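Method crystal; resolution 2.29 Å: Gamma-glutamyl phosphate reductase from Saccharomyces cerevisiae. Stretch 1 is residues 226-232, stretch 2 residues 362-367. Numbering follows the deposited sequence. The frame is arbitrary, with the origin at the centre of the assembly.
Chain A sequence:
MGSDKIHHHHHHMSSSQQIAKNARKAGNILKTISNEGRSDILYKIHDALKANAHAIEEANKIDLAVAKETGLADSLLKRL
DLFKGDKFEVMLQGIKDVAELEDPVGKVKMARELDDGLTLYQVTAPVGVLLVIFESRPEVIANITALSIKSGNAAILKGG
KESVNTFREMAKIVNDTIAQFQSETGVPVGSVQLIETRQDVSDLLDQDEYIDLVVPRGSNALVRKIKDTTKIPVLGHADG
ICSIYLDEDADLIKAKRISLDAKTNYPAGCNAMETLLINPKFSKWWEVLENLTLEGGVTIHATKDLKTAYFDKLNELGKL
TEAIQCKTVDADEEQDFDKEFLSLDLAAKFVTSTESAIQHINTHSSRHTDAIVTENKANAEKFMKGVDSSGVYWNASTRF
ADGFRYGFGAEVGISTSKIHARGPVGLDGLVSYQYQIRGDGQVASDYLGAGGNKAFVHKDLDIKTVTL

Stretch 1 226-232: IKDTTKI
Stretch 2 362-367: NTHSSR

What is the strongest link between the two stretches? It is the carboxylate of Asp228 set against the imidazole of His364. His364 ND1 donates to Asp228 OD2 at 2.7 Å, with an N-H...O angle of 142°, and makes a weak second bond from ND1 to Asp228 OD1 at 3.2 Å and 153°, so both oxygens share one donor. OD2 lies at the edge of the ring, near its plane, where the ND1 hydrogen points. Asp228 has chi1 -87° (m) and chi2 2°; its CA-to-CB bond runs sideways to stretch 2, but its end comes nearer. His364 also has CB sideways, with chi1 -58° (m) and chi2 -58°. Aspartate suits this place because its short side chain carries two acceptors that can meet a ring nitrogen and a backbone amide together.

How is the backbone of stretch 2 tied to the same carboxylate? Ser365 N gives a weak hydrogen bond to Asp228 OD1, 3.3 Å long at 152°, so neighbouring residues of stretch 2 converge on one side chain. Water 1 adds a bridge, donating to Asp228 OD1 at 2.7 Å and to Ser365 O at 3.1 Å. OD1 therefore accepts from a ring nitrogen, an amide and a water. The register agrees with these bonds: the CA atoms of Asp228 and Ser365 are the nearest across the contact, 4.9 Å apart.

What backbone shapes bring these groups together? Stretch 1 enters in a helix begun earlier in the chain, with phi/psi -59/-51 at Ile226 and -53/-40 at Lys227; Asp228 follows at -80/-9, and Thr229 N bonds to Ile226 O at 3.1 Å. It then turns through Thr229 (-118/17), extends at Thr230 (-151/150), and continues through Lys231 (-105/-10) to Ile232 (-65/130). Stretch 2 has no regular helix or strand: Asn362 (-73/-1) and Thr363 (-92/-7) precede His364 (-86/134), Ser365 (-58/136) and Ser366 (-67/177), and the chain reaches Arg367 at 77/58. Within stretch 1, Ile232 N bonds to Thr230 OG1 at 3.3 Å, with Thr230 at chi1 -157° (t) and its CB directed away from stretch 2.

What packs around the polar centre? Ser365 points its CB toward stretch 1 and loses 80 Å² to it, with Asp228 next at 76 Å², of 291 Å² buried in all. Its small side chain fits close to the backbone: CB lies 3.1 Å from Lys227 O, while OG, at chi1 -129°, makes a weak bond to Thr230 O at 3.3 Å. Two lysines reach in from sideways CB directions without forming a bond across the contact. Lys227 (chi1 -112°, then m, t, t) brings NZ to 4.5 Å from Ser366 O, and Lys231 (m, m, m, t) brings NZ to 4.2 Å from Ser366 OG. Their long side chains add cover, 32 Å² of Lys227, which is buried, and 26 Å² of Lys231, which is exposed, whereas Ile226 and Ile232 remain out of reach.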

# COMPACT_ATOMS: atom_id res chain seq x y z
N ILE A 226 -11.92 9.96 1.88
CA ILE A 226 -10.48 9.70 1.90
C ILE A 226 -10.20 8.21 2.01
O ILE A 226 -9.43 7.67 1.24
CB ILE A 226 -9.76 10.49 3.05
CG1 ILE A 226 -9.70 11.98 2.74
CG2 ILE A 226 -8.33 9.94 3.31
CD1 ILE A 226 -9.52 12.87 3.98
N LYS A 227 -10.83 7.54 2.97
CA LYS A 227 -10.65 6.10 3.12
C LYS A 227 -10.91 5.31 1.84
O LYS A 227 -10.17 4.39 1.53
CB LYS A 227 -11.50 5.56 4.28
CG LYS A 227 -10.69 5.09 5.45
CD LYS A 227 -10.01 3.78 5.05
CE LYS A 227 -8.95 3.34 6.01
NZ LYS A 227 -8.14 2.32 5.31
N ASP A 228 -11.94 5.68 1.08
CA ASP A 228 -12.27 4.96 -0.15
C ASP A 228 -11.41 5.31 -1.37
O ASP A 228 -11.49 4.64 -2.40
CB ASP A 228 -13.76 5.10 -0.48
CG ASP A 228 -14.62 4.04 0.20
OD1 ASP A 228 -14.07 3.21 0.97
OD2 ASP A 228 -15.84 4.04 -0.03
N THR A 229 -10.59 6.34 -1.25
CA THR A 229 -9.80 6.80 -2.39
C THR A 229 -8.30 6.70 -2.17
O THR A 229 -7.52 7.34 -2.88
CB THR A 229 -10.14 8.26 -2.76
OG1 THR A 229 -11.51 8.52 -2.46
CG2 THR A 229 -9.91 8.51 -4.25
N THR A 230 -7.89 5.91 -1.19
CA THR A 230 -6.48 5.87 -0.85
C THR A 230 -6.01 4.56 -0.27
O THR A 230 -6.78 3.87 0.40
CB THR A 230 -6.06 7.04 0.12
OG1 THR A 230 -4.66 7.27 -0.02
CG2 THR A 230 -6.37 6.71 1.58
N LYS A 231 -4.74 4.24 -0.52
CA LYS A 231 -4.06 3.12 0.15
C LYS A 231 -3.06 3.58 1.23
O LYS A 231 -2.54 2.76 1.96
CB LYS A 231 -3.32 2.27 -0.89
CG LYS A 231 -4.24 1.57 -1.88
CD LYS A 231 -4.92 0.37 -1.24
CE LYS A 231 -3.92 -0.71 -0.90
NZ LYS A 231 -4.65 -1.90 -0.38
N ILE A 232 -2.80 4.89 1.29
CA ILE A 232 -2.00 5.52 2.35
C ILE A 232 -2.76 5.38 3.66
O ILE A 232 -3.95 5.68 3.70
CB ILE A 232 -1.82 7.03 2.05
CG1 ILE A 232 -1.28 7.25 0.63
CG2 ILE A 232 -0.92 7.71 3.08
CD1 ILE A 232 -1.53 8.64 0.07
N ASN A 362 -18.15 -3.74 -2.44
CA ASN A 362 -16.94 -3.91 -3.23
C ASN A 362 -16.30 -2.61 -3.73
O ASN A 362 -15.27 -2.66 -4.38
CB ASN A 362 -17.22 -4.88 -4.37
CG ASN A 362 -17.32 -6.31 -3.90
OD1 ASN A 362 -17.16 -6.58 -2.71
ND2 ASN A 362 -17.59 -7.22 -4.81
N THR A 363 -16.91 -1.46 -3.43
CA THR A 363 -16.32 -0.15 -3.75
C THR A 363 -15.48 0.41 -2.59
O THR A 363 -14.81 1.43 -2.74
CB THR A 363 -17.38 0.91 -4.11
OG1 THR A 363 -18.20 1.16 -2.97
CG2 THR A 363 -18.26 0.45 -5.28
N HIS A 364 -15.52 -0.27 -1.44
CA HIS A 364 -14.74 0.16 -0.29
C HIS A 364 -13.32 -0.38 -0.30
O HIS A 364 -13.08 -1.56 -0.58
CB HIS A 364 -15.44 -0.17 1.03
CG HIS A 364 -16.79 0.45 1.15
ND1 HIS A 364 -16.99 1.81 1.06
CD2 HIS A 364 -18.01 -0.10 1.30
CE1 HIS A 364 -18.28 2.07 1.17
NE2 HIS A 364 -18.92 0.92 1.31
N SER A 365 -12.38 0.53 -0.02
CA SER A 365 -10.98 0.22 0.17
C SER A 365 -10.87 -0.79 1.30
O SER A 365 -11.52 -0.64 2.35
CB SER A 365 -10.23 1.49 0.54
OG SER A 365 -9.09 1.66 -0.28
N SER A 366 -10.03 -1.80 1.09
CA SER A 366 -10.03 -3.02 1.90
C SER A 366 -9.60 -2.85 3.37
O SER A 366 -9.19 -1.76 3.80
CB SER A 366 -9.23 -4.14 1.21
OG SER A 366 -7.83 -3.95 1.35
N ARG A 367 -9.67 -3.97 4.09
CA ARG A 367 -9.65 -4.03 5.56
C ARG A 367 -11.00 -3.60 6.12
O ARG A 367 -11.11 -2.65 6.89
CB ARG A 367 -8.49 -3.22 6.17
O HOH W 1 -13.42 1.73 3.14